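Local coordinates for protein TIR domain-containing adapter molecule 1 (Homo sapiens, PDB 4BSX) that acts as a Toll-like receptor signalling adaptor, known as TRIF, that induces interferon-beta and whose N-terminal domain is helical and resembles IFIT proteins, at residues C40-L46 against R101-L106; V72-R78 against E90-V95; Y121-V125 against E138-E142. The protein carries 2 engineered substitutions. Residue numbers count along the deposited sequence, not the author numbering.

Contact 1 of 3, residues C40-L46 against R101-L106; sequences CQGQDLL and RLYHLL
Three leucines, L105, L102 and L46, account for about half of the surface buried in this contact between the start of helix 43-53 and the middle of helix 96-108. Segment 40-46 enters through a type II beta turn from C40 to Q43, closed by Q43 N to C40 O at 3.2 Å. Q41 has phi/psi near -52/139 and G42 near 102/-17, where a CB would jam against the preceding carbonyl, so glycine suits the place. G42 CA lies 5.7 Å from R101 CA. G42 is the N-cap residue, and its O receives L46 N at 2.8 Å to begin the helix.

L105 (chi1 m, chi2 t) packs its CD1 under the turn, 3.5 Å from Q43 N and 3.7 Å from G42 C, while its CD2 reaches C40 CB at 4.3 Å. L46 (t, p) points toward helix 96-108, its CD2 3.7 Å from L105 CB and its CB 3.7 Å from L102 CD2. L102 (m, t) leaves its backbone sideways, yet its CD2 lies 3.7 Å from G42 O. Branched apolar leucines suit a buried interface, and bare G42 lets L105 CD1 and L102 CD2 rest on its backbone. At the more exposed end, Q41 CB covers one guanidinium face of R101 at 3.4 Å from NH1, and a water donates to Q41 O (2.7 Å) and R101 O (3.0 Å).

Such leucine packing is that of an all-helical core. L46 and L106 both touch L18 of helix 11-19, L45 reaches V72 and V76 of helix 71-79, and R101 forms a salt bridge with E142 of helix 136-147.

Contact 2 of 3, residues V72-R78 against E90-V95; sequences VARLVAR and EEPPDV
A salt-bridge network of R74, R78 and E90 holds an extended, proline-containing loop against helix 71-79 at the surface of this helical domain. Residues 91-94 run with phi/psi near those of polyproline II, and V95 (-107/6) is the N-cap of helix 96-108. V72 CA faces V95 CA at 6.2 Å and L75 CA faces P92 CA at 7.0 Å.

Proline rings, which favour the extended backbone, and branched V95 pack on branched L75 and V72: L75 CD1 meets P93 CD at 3.7 Å, L75 CD2 meets V95 CG1 at 4.0 Å, and V72 CG2 lies 4.2 Å from V95 CG1 and 4.3 Å from P93 CG.

R74 and R78, one helical turn apart, present guanidinium edges to the E90 carboxylate, so opposite charges pair. E90 (chi1 p, chi2 t) accepts R74 NE at OE2 (2.9 Å) and R74 NH2 at OE1 (3.2 Å); R74 NH1 binds the K68 carbonyl. R78 NH1 adds a 3.0 Å bond to E90 OE2, and a water bridges R78 NH2 (3.1 Å) to E90 OE2 (2.4 Å).

Contact 3 of 3, residues Y121-V125 against E138-E142; sequences YQEAV and ELQDE
L139 is the apolar centre here, its side chain (chi1 t, chi2 p) pointing from helix 136-147 into the face that helix 114-130 offers through Y121, A124 and V125. These three recur at i, i+3 and i+4, so they line one side of their helix. L139 CD2 lies 3.5 Å from A124 O and 3.8 Å from A124 CB, where a methyl side chain leaves room for the leucine to approach the backbone. V125 (chi1 t) lies alongside, its CA 3.8 Å from L139 CD2 and its CG2 4.0 Å from L139 CG. L139 CD1 comes 3.9 Å from Y121 CD1, at the edge of the ring.

The two segments run antiparallel, with their axes 10.0 Å apart at closest approach and 167° between their directions, and V125 CA is 6.7 Å from Q140 CA. At one margin the stem of Q140 brushes V125, CG to CG1 at 4.4 Å, leaving its polar amide toward solvent.

The polar edge lies at the other margin. E142 (chi1 t, chi2 t) stretches from the turn after L139 so that its OE2 accepts a very short hydrogen bond, 2.3 Å, from Y121 OH. Tyrosine suits the place because its ring edge meets leucine while its hydroxyl reaches the acid.

Two successive helices paired antiparallel make a helical hairpin, consistent with the TPR-like, IFIT-resembling character of the domain. Helix 96-108 lies against the hairpin: A100 and R101 touch Y121, S96 touches A124, W97 packs on L139 and hydrogen-bonds E142, and R101 forms a salt bridge to E142.

In the fold
Helix 96-108 runs through the whole scheme. Contact 1 uses its middle, the loop of contact 2 leads into its start, and R101, part of contact 1, reaches contact 3 through the salt bridge R101 NH2 to E142 OE1, 2.9 Å. Contact 2 falls between the two segments of contact 1 along the chain, and contact 3 follows both. Centres of contacts 1 and 2 are about 16 Å apart, with L45 packing on V72, A73 and V76; those of 1 and 3, about 14 Å. Contacts 2 and 3 do not touch: centres about 20 Å, nearest atoms about 6 Å apart. Helix 96-108 thus lies between the early helices, joined by contact 1, and the C-terminal hairpin, joined through R101.

Contact 1 of 3, residues C40-L46 against R101-L106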
ATOM      1  N   CYS A  40      -5.321  -1.463  10.595  1.00 35.38           N
ATOM      2  CA  CYS A  40      -4.645  -2.074   9.453  1.00 38.06           C
ATOM      3  C   CYS A  40      -5.069  -1.372   8.178  1.00 34.03           C
ATOM      4  O   CYS A  40      -5.407  -2.011   7.169  1.00 32.47           O
ATOM      5  CB  CYS A  40      -4.971  -3.577   9.324  1.00 43.64           C
ATOM      6  SG  CYS A  40      -4.289  -4.710  10.592  1.00 60.25           S
ATOM      7  N   GLN A  41      -5.049  -0.049   8.217  1.00 28.81           N
ATOM      8  CA  GLN A  41      -5.255   0.715   7.002  1.00 27.17           C
ATOM      9  C   GLN A  41      -4.280   0.190   5.963  1.00 12.45           C
ATOM     10  O   GLN A  41      -3.110  -0.137   6.260  1.00  9.51           O
ATOM     11  CB  GLN A  41      -5.077   2.225   7.250  1.00 30.99           C
ATOM     12  CG  GLN A  41      -6.124   2.841   8.211  1.00 21.23           C
ATOM     13  CD  GLN A  41      -5.671   2.763   9.659  1.00 36.15           C
ATOM     14  OE1 GLN A  41      -4.674   2.113   9.973  1.00 37.85           O
ATOM     15  NE2 GLN A  41      -6.400   3.421  10.546  1.00 64.87           N
ATOM     16  N   GLY A  42      -4.787   0.081   4.746  1.00 17.65           N
ATOM     17  CA  GLY A  42      -3.998  -0.383   3.614  1.00 17.73           C
ATOM     18  C   GLY A  42      -4.249  -1.830   3.218  1.00 20.75           C
ATOM     19  O   GLY A  42      -3.896  -2.227   2.098  1.00 23.99           O
ATOM     20  N   GLN A  43      -4.867  -2.598   4.121  1.00 15.50           N
ATOM     21  CA  GLN A  43      -5.137  -4.022   3.918  1.00 21.53           C
ATOM     22  C   GLN A  43      -5.864  -4.237   2.633  1.00 11.81           C
ATOM     23  O   GLN A  43      -5.574  -5.187   1.916  1.00 10.71           O
ATOM     24  CB  GLN A  43      -6.051  -4.583   5.018  1.00 15.41           C
ATOM     25  CG  GLN A  43      -5.408  -4.867   6.344  1.00 29.37           C
ATOM     26  CD  GLN A  43      -6.133  -5.958   7.147  1.00 43.23           C
ATOM     27  OE1 GLN A  43      -5.507  -6.688   7.919  1.00 40.51           O
ATOM     28  NE2 GLN A  43      -7.450  -6.070   6.964  1.00 38.22           N
ATOM     29  N   ASP A  44      -6.875  -3.398   2.398  1.00 13.71           N
ATOM     30  CA  ASP A  44      -7.735  -3.577   1.230  1.00 16.74           C
ATOM     31  C   ASP A  44      -6.908  -3.393  -0.057  1.00 14.92           C
ATOM     32  O   ASP A  44      -7.034  -4.172  -0.989  1.00 18.35           O
ATOM     33  CB  ASP A  44      -8.929  -2.621   1.259  1.00 18.73           C
ATOM     34  CG  ASP A  44     -10.038  -3.091   2.181  1.00 27.48           C
ATOM     35  OD1 ASP A  44     -10.053  -4.288   2.536  1.00 27.06           O
ATOM     36  OD2 ASP A  44     -10.904  -2.260   2.528  1.00 38.82           O
ATOM     37  N   LEU A  45      -6.050  -2.383  -0.088  1.00 13.98           N
ATOM     38  CA  LEU A  45      -5.235  -2.109  -1.263  1.00 15.40           C
ATOM     39  C   LEU A  45      -4.239  -3.271  -1.408  1.00 13.08           C
ATOM     40  O   LEU A  45      -4.084  -3.824  -2.499  1.00 10.37           O
ATOM     41  CB  LEU A  45      -4.509  -0.743  -1.121  1.00 13.13           C
ATOM     42  CG  LEU A  45      -3.483  -0.343  -2.202  1.00 24.40           C
ATOM     43  CD1 LEU A  45      -4.182  -0.232  -3.537  1.00 14.04           C
ATOM     44  CD2 LEU A  45      -2.715   0.979  -1.892  1.00 15.07           C
ATOM     45  N   LEU A  46      -3.613  -3.680  -0.301  1.00 13.14           N
ATOM     46  CA  LEU A  46      -2.708  -4.829  -0.330  1.00 16.87           C
ATOM     47  C   LEU A  46      -3.408  -6.131  -0.766  1.00 15.88           C
ATOM     48  O   LEU A  46      -2.800  -6.993  -1.415  1.00 13.49           O
ATOM     49  CB  LEU A  46      -2.033  -5.037   1.016  1.00 12.49           C
ATOM     50  CG  LEU A  46      -0.858  -6.043   1.009  1.00 19.22           C
ATOM     51  CD1 LEU A  46       0.256  -5.644   0.059  1.00 16.05           C
ATOM     52  CD2 LEU A  46      -0.274  -6.208   2.400  1.00 14.05           C
ATOM     53  N   ARG A 101       2.056   2.325   4.916  1.00 10.48           N
ATOM     54  CA  ARG A 101       1.038   1.447   5.425  1.00  7.74           C
ATOM     55  C   ARG A 101       1.224  -0.005   4.848  1.00 12.08           C
ATOM     56  O   ARG A 101       1.228  -1.020   5.572  1.00  6.37           O
ATOM     57  CB  ARG A 101      -0.308   2.058   5.073  1.00  8.73           C
ATOM     58  CG  ARG A 101      -0.745   3.126   6.077  1.00 14.68           C
ATOM     59  CD  ARG A 101      -2.117   3.765   5.783  1.00 12.53           C
ATOM     60  NE  ARG A 101      -2.453   4.707   6.862  1.00 10.71           N
ATOM     61  CZ  ARG A 101      -3.575   5.420   6.930  1.00 13.09           C
ATOM     62  NH1 ARG A 101      -4.493   5.304   5.980  1.00  8.36           N
ATOM     63  NH2 ARG A 101      -3.779   6.257   7.956  1.00 14.55           N
ATOM     64  N   LEU A 102       1.408  -0.076   3.538  1.00 12.37           N
ATOM     65  CA  LEU A 102       1.763  -1.294   2.872  1.00  6.54           C
ATOM     66  C   LEU A 102       3.014  -1.934   3.483  1.00  9.52           C
ATOM     67  O   LEU A 102       3.025  -3.120   3.774  1.00  9.08           O
ATOM     68  CB  LEU A 102       1.946  -1.036   1.388  1.00 13.38           C
ATOM     69  CG  LEU A 102       0.675  -0.632   0.631  1.00 17.31           C
ATOM     70  CD1 LEU A 102       1.041  -0.472  -0.834  1.00 14.43           C
ATOM     71  CD2 LEU A 102      -0.485  -1.633   0.814  1.00 16.80           C
ATOM     72  N   TYR A 103       4.060  -1.159   3.712  1.00  9.91           N
ATOM     73  CA  TYR A 103       5.268  -1.752   4.238  1.00  8.91           C
ATOM     74  C   TYR A 103       5.092  -2.188   5.660  1.00 16.73           C
ATOM     75  O   TYR A 103       5.784  -3.122   6.124  1.00 17.08           O
ATOM     76  CB  TYR A 103       6.459  -0.839   4.091  1.00 11.96           C
ATOM     77  CG  TYR A 103       7.218  -1.108   2.800  1.00 12.66           C
ATOM     78  CD1 TYR A 103       6.711  -0.678   1.593  1.00 10.02           C
ATOM     79  CD2 TYR A 103       8.398  -1.821   2.792  1.00 17.77           C
ATOM     80  CE1 TYR A 103       7.352  -0.910   0.429  1.00 14.81           C
ATOM     81  CE2 TYR A 103       9.063  -2.066   1.600  1.00 13.33           C
ATOM     82  CZ  TYR A 103       8.530  -1.603   0.423  1.00 14.22           C
ATOM     83  OH  TYR A 103       9.155  -1.815  -0.786  1.00 21.07           O
ATOM     84  N   HIS A 104       4.166  -1.539   6.368  1.00 10.39           N
ATOM     85  CA  HIS A 104       3.914  -1.976   7.704  1.00 15.75           C
ATOM     86  C   HIS A 104       3.347  -3.411   7.693  1.00 18.26           C
ATOM     87  O   HIS A 104       3.812  -4.260   8.436  1.00 14.51           O
ATOM     88  CB  HIS A 104       2.959  -1.040   8.411  1.00 18.79           C
ATOM     89  CG  HIS A 104       2.432  -1.611   9.669  1.00 11.56           C
ATOM     90  ND1 HIS A 104       3.245  -1.885  10.750  1.00 25.23           N
ATOM     91  CD2 HIS A 104       1.186  -2.012  10.014  1.00 26.38           C
ATOM     92  CE1 HIS A 104       2.512  -2.397  11.723  1.00 22.26           C
ATOM     93  NE2 HIS A 104       1.259  -2.490  11.301  1.00 19.28           N
ATOM     94  N   LEU A 105       2.339  -3.657   6.856  1.00 16.23           N
ATOM     95  CA  LEU A 105       1.746  -4.986   6.720  1.00 19.21           C
ATOM     96  C   LEU A 105       2.795  -5.984   6.235  1.00 17.66           C
ATOM     97  O   LEU A 105       2.898  -7.099   6.785  1.00 17.88           O
ATOM     98  CB  LEU A 105       0.505  -4.980   5.794  1.00 13.67           C
ATOM     99  CG  LEU A 105      -0.539  -3.917   6.218  1.00 17.04           C
ATOM    100  CD1 LEU A 105      -1.709  -3.719   5.204  1.00 18.01           C
ATOM    101  CD2 LEU A 105      -1.061  -4.224   7.578  1.00 11.03           C
ATOM    102  N   LEU A 106       3.594  -5.597   5.241  1.00 13.63           N
ATOM    103  CA  LEU A 106       4.606  -6.516   4.739  1.00 14.21           C
ATOM    104  C   LEU A 106       5.603  -6.947   5.844  1.00 24.38           C
ATOM    105  O   LEU A 106       5.949  -8.137   5.955  1.00 22.61           O
ATOM    106  CB  LEU A 106       5.333  -5.919   3.553  1.00 19.91           C
ATOM    107  CG  LEU A 106       4.509  -5.713   2.283  1.00 15.41           C
ATOM    108  CD1 LEU A 106       5.363  -4.989   1.255  1.00 15.49           C
ATOM    109  CD2 LEU A 106       4.008  -7.029   1.734  1.00 13.77           C
TER
HETATM  110  O   HOH W   1      -0.809  -0.241   7.680  1.00 10.38           O

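Contact 2 of 3, residues V72-R78 against E90-V95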
ATOM      1  N   VAL A  72      -4.667   6.680  -4.514  1.00 16.82           N
ATOM      2  CA  VAL A  72      -3.617   5.689  -4.713  1.00 17.34           C
ATOM      3  C   VAL A  72      -4.241   4.396  -5.288  1.00 14.42           C
ATOM      4  O   VAL A  72      -3.655   3.758  -6.173  1.00 13.60           O
ATOM      5  CB  VAL A  72      -2.810   5.421  -3.416  1.00 10.68           C
ATOM      6  CG1 VAL A  72      -1.755   4.341  -3.643  1.00 13.25           C
ATOM      7  CG2 VAL A  72      -2.153   6.685  -2.915  1.00  9.64           C
ATOM      8  N   ALA A  73      -5.422   4.018  -4.805  1.00 12.68           N
ATOM      9  CA  ALA A  73      -6.101   2.836  -5.357  1.00 19.81           C
ATOM     10  C   ALA A  73      -6.417   3.042  -6.854  1.00 16.63           C
ATOM     11  O   ALA A  73      -6.400   2.087  -7.638  1.00  8.78           O
ATOM     12  CB  ALA A  73      -7.373   2.523  -4.587  1.00 11.95           C
ATOM     13  N   ARG A  74      -6.701   4.289  -7.223  1.00 13.13           N
ATOM     14  CA  ARG A  74      -7.004   4.644  -8.599  1.00 15.30           C
ATOM     15  C   ARG A  74      -5.766   4.513  -9.484  1.00 13.53           C
ATOM     16  O   ARG A  74      -5.836   3.955 -10.586  1.00 11.33           O
ATOM     17  CB  ARG A  74      -7.552   6.068  -8.656  1.00 19.81           C
ATOM     18  CG  ARG A  74      -8.979   6.179  -8.208  1.00 16.16           C
ATOM     19  CD  ARG A  74      -9.616   7.465  -8.721  1.00 19.02           C
ATOM     20  NE  ARG A  74      -8.934   8.684  -8.290  1.00 16.09           N
ATOM     21  CZ  ARG A  74      -9.164   9.347  -7.146  1.00 23.83           C
ATOM     22  NH1 ARG A  74     -10.028   8.899  -6.251  1.00 16.10           N
ATOM     23  NH2 ARG A  74      -8.488  10.461  -6.875  1.00 16.65           N
ATOM     24  N   LEU A  75      -4.641   5.046  -8.993  1.00 16.18           N
ATOM     25  CA  LEU A  75      -3.354   4.904  -9.653  1.00 13.68           C
ATOM     26  C   LEU A  75      -2.976   3.421  -9.860  1.00 11.42           C
ATOM     27  O   LEU A  75      -2.458   3.042 -10.906  1.00 13.71           O
ATOM     28  CB  LEU A  75      -2.272   5.592  -8.829  1.00 15.45           C
ATOM     29  CG  LEU A  75      -0.894   5.690  -9.530  1.00 25.72           C
ATOM     30  CD1 LEU A  75      -0.845   6.933 -10.464  1.00 15.87           C
ATOM     31  CD2 LEU A  75       0.279   5.739  -8.544  1.00 24.96           C
ATOM     32  N   VAL A  76      -3.203   2.600  -8.838  1.00 13.50           N
ATOM     33  CA  VAL A  76      -2.982   1.145  -8.938  1.00 10.48           C
ATOM     34  C   VAL A  76      -3.912   0.481  -9.966  1.00  9.55           C
ATOM     35  O   VAL A  76      -3.482  -0.338 -10.764  1.00 15.77           O
ATOM     36  CB  VAL A  76      -3.077   0.453  -7.563  1.00 11.45           C
ATOM     37  CG1 VAL A  76      -3.114  -1.065  -7.738  1.00  7.68           C
ATOM     38  CG2 VAL A  76      -1.889   0.863  -6.695  1.00 19.01           C
ATOM     39  N   ALA A  77      -5.168   0.869 -10.003  1.00  8.02           N
ATOM     40  CA  ALA A  77      -6.074   0.294 -10.980  1.00  8.46           C
ATOM     41  C   ALA A  77      -5.572   0.559 -12.399  1.00 13.30           C
ATOM     42  O   ALA A  77      -5.614  -0.317 -13.270  1.00 11.73           O
ATOM     43  CB  ALA A  77      -7.476   0.900 -10.806  1.00  6.81           C
ATOM     44  N   ARG A  78      -5.124   1.792 -12.634  1.00 14.37           N
ATOM     45  CA  ARG A  78      -4.751   2.217 -13.960  1.00 12.90           C
ATOM     46  C   ARG A  78      -3.415   1.680 -14.368  1.00 12.26           C
ATOM     47  O   ARG A  78      -3.279   1.150 -15.444  1.00 11.96           O
ATOM     48  CB  ARG A  78      -4.726   3.744 -14.045  1.00 10.42           C
ATOM     49  CG  ARG A  78      -6.086   4.355 -14.027  1.00 13.20           C
ATOM     50  CD  ARG A  78      -6.026   5.799 -13.537  1.00 13.23           C
ATOM     51  NE  ARG A  78      -7.366   6.285 -13.258  1.00 21.58           N
ATOM     52  CZ  ARG A  78      -7.641   7.424 -12.640  1.00 24.23           C
ATOM     53  NH1 ARG A  78      -6.657   8.224 -12.239  1.00 20.99           N
ATOM     54  NH2 ARG A  78      -8.904   7.774 -12.453  1.00 21.76           N
ATOM     55  N   GLU A  90      -6.008  13.261 -14.151  1.00 21.47           N
ATOM     56  CA  GLU A  90      -5.587  13.806 -12.876  1.00 25.71           C
ATOM     57  C   GLU A  90      -4.098  13.559 -12.747  1.00 15.82           C
ATOM     58  O   GLU A  90      -3.560  12.619 -13.330  1.00 24.69           O
ATOM     59  CB  GLU A  90      -6.370  13.199 -11.697  1.00 26.74           C
ATOM     60  CG  GLU A  90      -6.216  11.709 -11.529  1.00 26.76           C
ATOM     61  CD  GLU A  90      -6.824  11.170 -10.214  1.00 27.01           C
ATOM     62  OE1 GLU A  90      -6.457  11.625  -9.113  1.00 21.87           O
ATOM     63  OE2 GLU A  90      -7.651  10.253 -10.309  1.00 20.65           O
ATOM     64  N   GLU A  91      -3.442  14.414 -11.982  1.00 21.98           N
ATOM     65  CA  GLU A  91      -2.023  14.293 -11.736  1.00 19.39           C
ATOM     66  C   GLU A  91      -1.802  13.176 -10.714  1.00 23.38           C
ATOM     67  O   GLU A  91      -2.644  12.990  -9.818  1.00 18.98           O
ATOM     68  CB  GLU A  91      -1.483  15.636 -11.234  1.00 27.75           C
ATOM     69  CG  GLU A  91      -1.859  16.861 -12.132  1.00 24.89           C
ATOM     70  CD  GLU A  91      -1.275  18.155 -11.591  1.00 33.52           C
ATOM     71  OE1 GLU A  91      -0.190  18.065 -10.975  1.00 32.62           O
ATOM     72  OE2 GLU A  91      -1.883  19.251 -11.765  1.00 27.94           O
ATOM     73  N   PRO A  92      -0.689  12.421 -10.855  1.00 24.83           N
ATOM     74  CA  PRO A  92      -0.366  11.269  -9.996  1.00 26.17           C
ATOM     75  C   PRO A  92      -0.340  11.703  -8.555  1.00 26.75           C
ATOM     76  O   PRO A  92       0.172  12.798  -8.313  1.00 16.07           O
ATOM     77  CB  PRO A  92       1.062  10.900 -10.403  1.00 20.27           C
ATOM     78  CG  PRO A  92       1.252  11.487 -11.758  1.00 23.70           C
ATOM     79  CD  PRO A  92       0.385  12.696 -11.825  1.00 20.72           C
ATOM     80  N   PRO A  93      -0.843  10.864  -7.623  1.00 18.32           N
ATOM     81  CA  PRO A  93      -0.872  11.211  -6.203  1.00 18.01           C
ATOM     82  C   PRO A  93       0.470  10.889  -5.535  1.00 13.31           C
ATOM     83  O   PRO A  93       1.250  10.040  -5.999  1.00 12.85           O
ATOM     84  CB  PRO A  93      -1.938  10.280  -5.672  1.00 18.44           C
ATOM     85  CG  PRO A  93      -1.686   9.034  -6.450  1.00 16.31           C
ATOM     86  CD  PRO A  93      -1.264   9.470  -7.820  1.00 20.38           C
ATOM     87  N   ASP A  94       0.728  11.611  -4.467  1.00 11.40           N
ATOM     88  CA  ASP A  94       1.721  11.261  -3.468  1.00 15.98           C
ATOM     89  C   ASP A  94       1.329   9.898  -2.898  1.00 15.56           C
ATOM     90  O   ASP A  94       0.213   9.738  -2.430  1.00 15.43           O
ATOM     91  CB  ASP A  94       1.641  12.298  -2.348  1.00 25.60           C
ATOM     92  CG  ASP A  94       2.581  12.010  -1.222  1.00 27.48           C
ATOM     93  OD1 ASP A  94       3.623  11.350  -1.470  1.00 21.92           O
ATOM     94  OD2 ASP A  94       2.272  12.468  -0.098  1.00 24.83           O
ATOM     95  N   VAL A  95       2.232   8.919  -2.976  1.00 19.28           N
ATOM     96  CA  VAL A  95       1.931   7.559  -2.531  1.00 14.96           C
ATOM     97  C   VAL A  95       2.643   7.206  -1.214  1.00 12.90           C
ATOM     98  O   VAL A  95       2.579   6.079  -0.758  1.00  9.91           O
ATOM     99  CB  VAL A  95       2.269   6.484  -3.636  1.00  8.47           C
ATOM    100  CG1 VAL A  95       1.561   6.816  -4.941  1.00  8.67           C
ATOM    101  CG2 VAL A  95       3.805   6.275  -3.799  1.00  7.35           C
TER
HETATM  102  O   HOH W   2      -9.764  10.584 -11.451  1.00 21.76           O

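Contact 3 of 3, residues Y121-V125 against E138-E142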
ATOM      1  N   TYR A 121       7.873   5.253   6.654  1.00  9.00           N
ATOM      2  CA  TYR A 121       7.203   6.251   7.479  1.00 15.85           C
ATOM      3  C   TYR A 121       7.982   7.592   7.446  1.00 18.28           C
ATOM      4  O   TYR A 121       7.400   8.658   7.341  1.00 18.64           O
ATOM      5  CB  TYR A 121       6.897   5.733   8.900  1.00 11.32           C
ATOM      6  CG  TYR A 121       5.508   5.064   8.943  1.00 11.96           C
ATOM      7  CD1 TYR A 121       4.397   5.802   8.746  1.00  7.70           C
ATOM      8  CD2 TYR A 121       5.343   3.693   9.077  1.00 14.11           C
ATOM      9  CE1 TYR A 121       3.179   5.268   8.716  1.00  8.25           C
ATOM     10  CE2 TYR A 121       4.085   3.134   9.054  1.00 11.18           C
ATOM     11  CZ  TYR A 121       3.005   3.944   8.870  1.00 15.75           C
ATOM     12  OH  TYR A 121       1.696   3.496   8.863  1.00  9.12           O
ATOM     13  N   GLN A 122       9.295   7.528   7.488  1.00 13.35           N
ATOM     14  CA  GLN A 122      10.088   8.725   7.438  1.00 19.35           C
ATOM     15  C   GLN A 122       9.818   9.490   6.154  1.00 20.90           C
ATOM     16  O   GLN A 122       9.433  10.645   6.214  1.00 28.21           O
ATOM     17  CB  GLN A 122      11.570   8.369   7.538  1.00 22.56           C
ATOM     18  CG  GLN A 122      11.961   7.827   8.881  1.00 25.02           C
ATOM     19  CD  GLN A 122      13.426   7.511   8.943  1.00 41.32           C
ATOM     20  OE1 GLN A 122      13.973   6.871   8.037  1.00 42.35           O
ATOM     21  NE2 GLN A 122      14.086   7.979   9.993  1.00 42.65           N
ATOM     22  N   GLU A 123      10.026   8.856   5.002  1.00 11.69           N
ATOM     23  CA  GLU A 123       9.800   9.510   3.729  1.00 24.20           C
ATOM     24  C   GLU A 123       8.409  10.101   3.681  1.00 15.83           C
ATOM     25  O   GLU A 123       8.204  11.149   3.090  1.00 12.85           O
ATOM     26  CB  GLU A 123      10.026   8.536   2.537  1.00 17.34           C
ATOM     27  CG  GLU A 123      11.494   8.144   2.397  1.00 42.98           C
ATOM     28  CD  GLU A 123      11.747   7.062   1.350  1.00 57.19           C
ATOM     29  OE1 GLU A 123      10.785   6.674   0.653  1.00 67.12           O
ATOM     30  OE2 GLU A 123      12.912   6.598   1.222  1.00 54.73           O
ATOM     31  N   ALA A 124       7.441   9.426   4.271  1.00 17.01           N
ATOM     32  CA  ALA A 124       6.082   9.949   4.245  1.00 17.33           C
ATOM     33  C   ALA A 124       6.074  11.221   5.057  1.00 13.52           C
ATOM     34  O   ALA A 124       5.362  12.161   4.743  1.00 13.40           O
ATOM     35  CB  ALA A 124       5.104   8.952   4.844  1.00 16.43           C
ATOM     36  N   VAL A 125       6.842  11.221   6.143  1.00 17.89           N
ATOM     37  CA  VAL A 125       6.778  12.328   7.097  1.00 18.17           C
ATOM     38  C   VAL A 125       7.437  13.525   6.409  1.00 18.63           C
ATOM     39  O   VAL A 125       6.881  14.617   6.393  1.00 17.50           O
ATOM     40  CB  VAL A 125       7.438  11.960   8.450  1.00 19.00           C
ATOM     41  CG1 VAL A 125       7.737  13.197   9.262  1.00 14.40           C
ATOM     42  CG2 VAL A 125       6.549  11.031   9.239  1.00 22.75           C
ATOM     43  N   GLU A 138      -1.166  13.622  12.523  1.00 14.78           N
ATOM     44  CA  GLU A 138      -1.794  12.317  12.366  1.00 16.67           C
ATOM     45  C   GLU A 138      -0.820  11.247  11.931  1.00 15.60           C
ATOM     46  O   GLU A 138      -0.787  10.150  12.517  1.00  9.09           O
ATOM     47  CB  GLU A 138      -2.940  12.404  11.347  1.00 12.70           C
ATOM     48  CG  GLU A 138      -3.561  11.054  11.070  1.00 24.58           C
ATOM     49  CD  GLU A 138      -4.808  11.173  10.239  1.00 22.64           C
ATOM     50  OE1 GLU A 138      -5.182  12.313   9.933  1.00 23.29           O
ATOM     51  OE2 GLU A 138      -5.417  10.136   9.911  1.00 23.14           O
ATOM     52  N   LEU A 139      -0.045  11.570  10.892  1.00 14.68           N
ATOM     53  CA  LEU A 139       0.895  10.632  10.295  1.00 11.90           C
ATOM     54  C   LEU A 139       2.035  10.298  11.248  1.00 17.66           C
ATOM     55  O   LEU A 139       2.457   9.118  11.350  1.00 11.58           O
ATOM     56  CB  LEU A 139       1.456  11.209   8.997  1.00 13.52           C
ATOM     57  CG  LEU A 139       2.683  10.493   8.400  1.00 10.33           C
ATOM     58  CD1 LEU A 139       2.359   9.051   8.081  1.00 16.90           C
ATOM     59  CD2 LEU A 139       3.110  11.194   7.176  1.00 10.74           C
ATOM     60  N   GLN A 140       2.518  11.341  11.932  1.00 12.34           N
ATOM     61  CA  GLN A 140       3.602  11.240  12.886  1.00 14.07           C
ATOM     62  C   GLN A 140       3.143  10.373  14.041  1.00 17.67           C
ATOM     63  O   GLN A 140       3.933   9.575  14.546  1.00 15.59           O
ATOM     64  CB  GLN A 140       3.984  12.619  13.433  1.00 21.06           C
ATOM     65  CG  GLN A 140       4.827  13.513  12.512  1.00 24.66           C
ATOM     66  CD  GLN A 140       4.920  14.965  13.067  1.00 23.01           C
ATOM     67  OE1 GLN A 140       4.041  15.413  13.811  1.00 30.58           O
ATOM     68  NE2 GLN A 140       5.968  15.683  12.706  1.00 23.26           N
ATOM     69  N   ASP A 141       1.886  10.541  14.475  1.00 13.77           N
ATOM     70  CA  ASP A 141       1.303   9.683  15.527  1.00 16.80           C
ATOM     71  C   ASP A 141       1.316   8.229  15.080  1.00 20.50           C
ATOM     72  O   ASP A 141       1.838   7.338  15.776  1.00 21.60           O
ATOM     73  CB  ASP A 141      -0.129  10.103  15.859  1.00 20.93           C
ATOM     74  CG  ASP A 141      -0.192  11.383  16.676  1.00 26.29           C
ATOM     75  OD1 ASP A 141       0.836  11.698  17.337  1.00 17.15           O
ATOM     76  OD2 ASP A 141      -1.266  12.062  16.645  1.00 25.20           O
ATOM     77  N   GLU A 142       0.739   7.987  13.909  1.00 22.20           N
ATOM     78  CA  GLU A 142       0.800   6.659  13.275  1.00 15.59           C
ATOM     79  C   GLU A 142       2.232   6.138  13.106  1.00 12.60           C
ATOM     80  O   GLU A 142       2.540   4.996  13.369  1.00 18.49           O
ATOM     81  CB  GLU A 142       0.089   6.705  11.925  1.00 15.55           C
ATOM     82  CG  GLU A 142       0.262   5.463  11.099  1.00 22.86           C
ATOM     83  CD  GLU A 142      -0.578   5.521   9.860  1.00 21.73           C
ATOM     84  OE1 GLU A 142      -1.604   6.237   9.939  1.00 12.53           O
ATOM     85  OE2 GLU A 142      -0.193   4.873   8.827  1.00 18.16           O
TER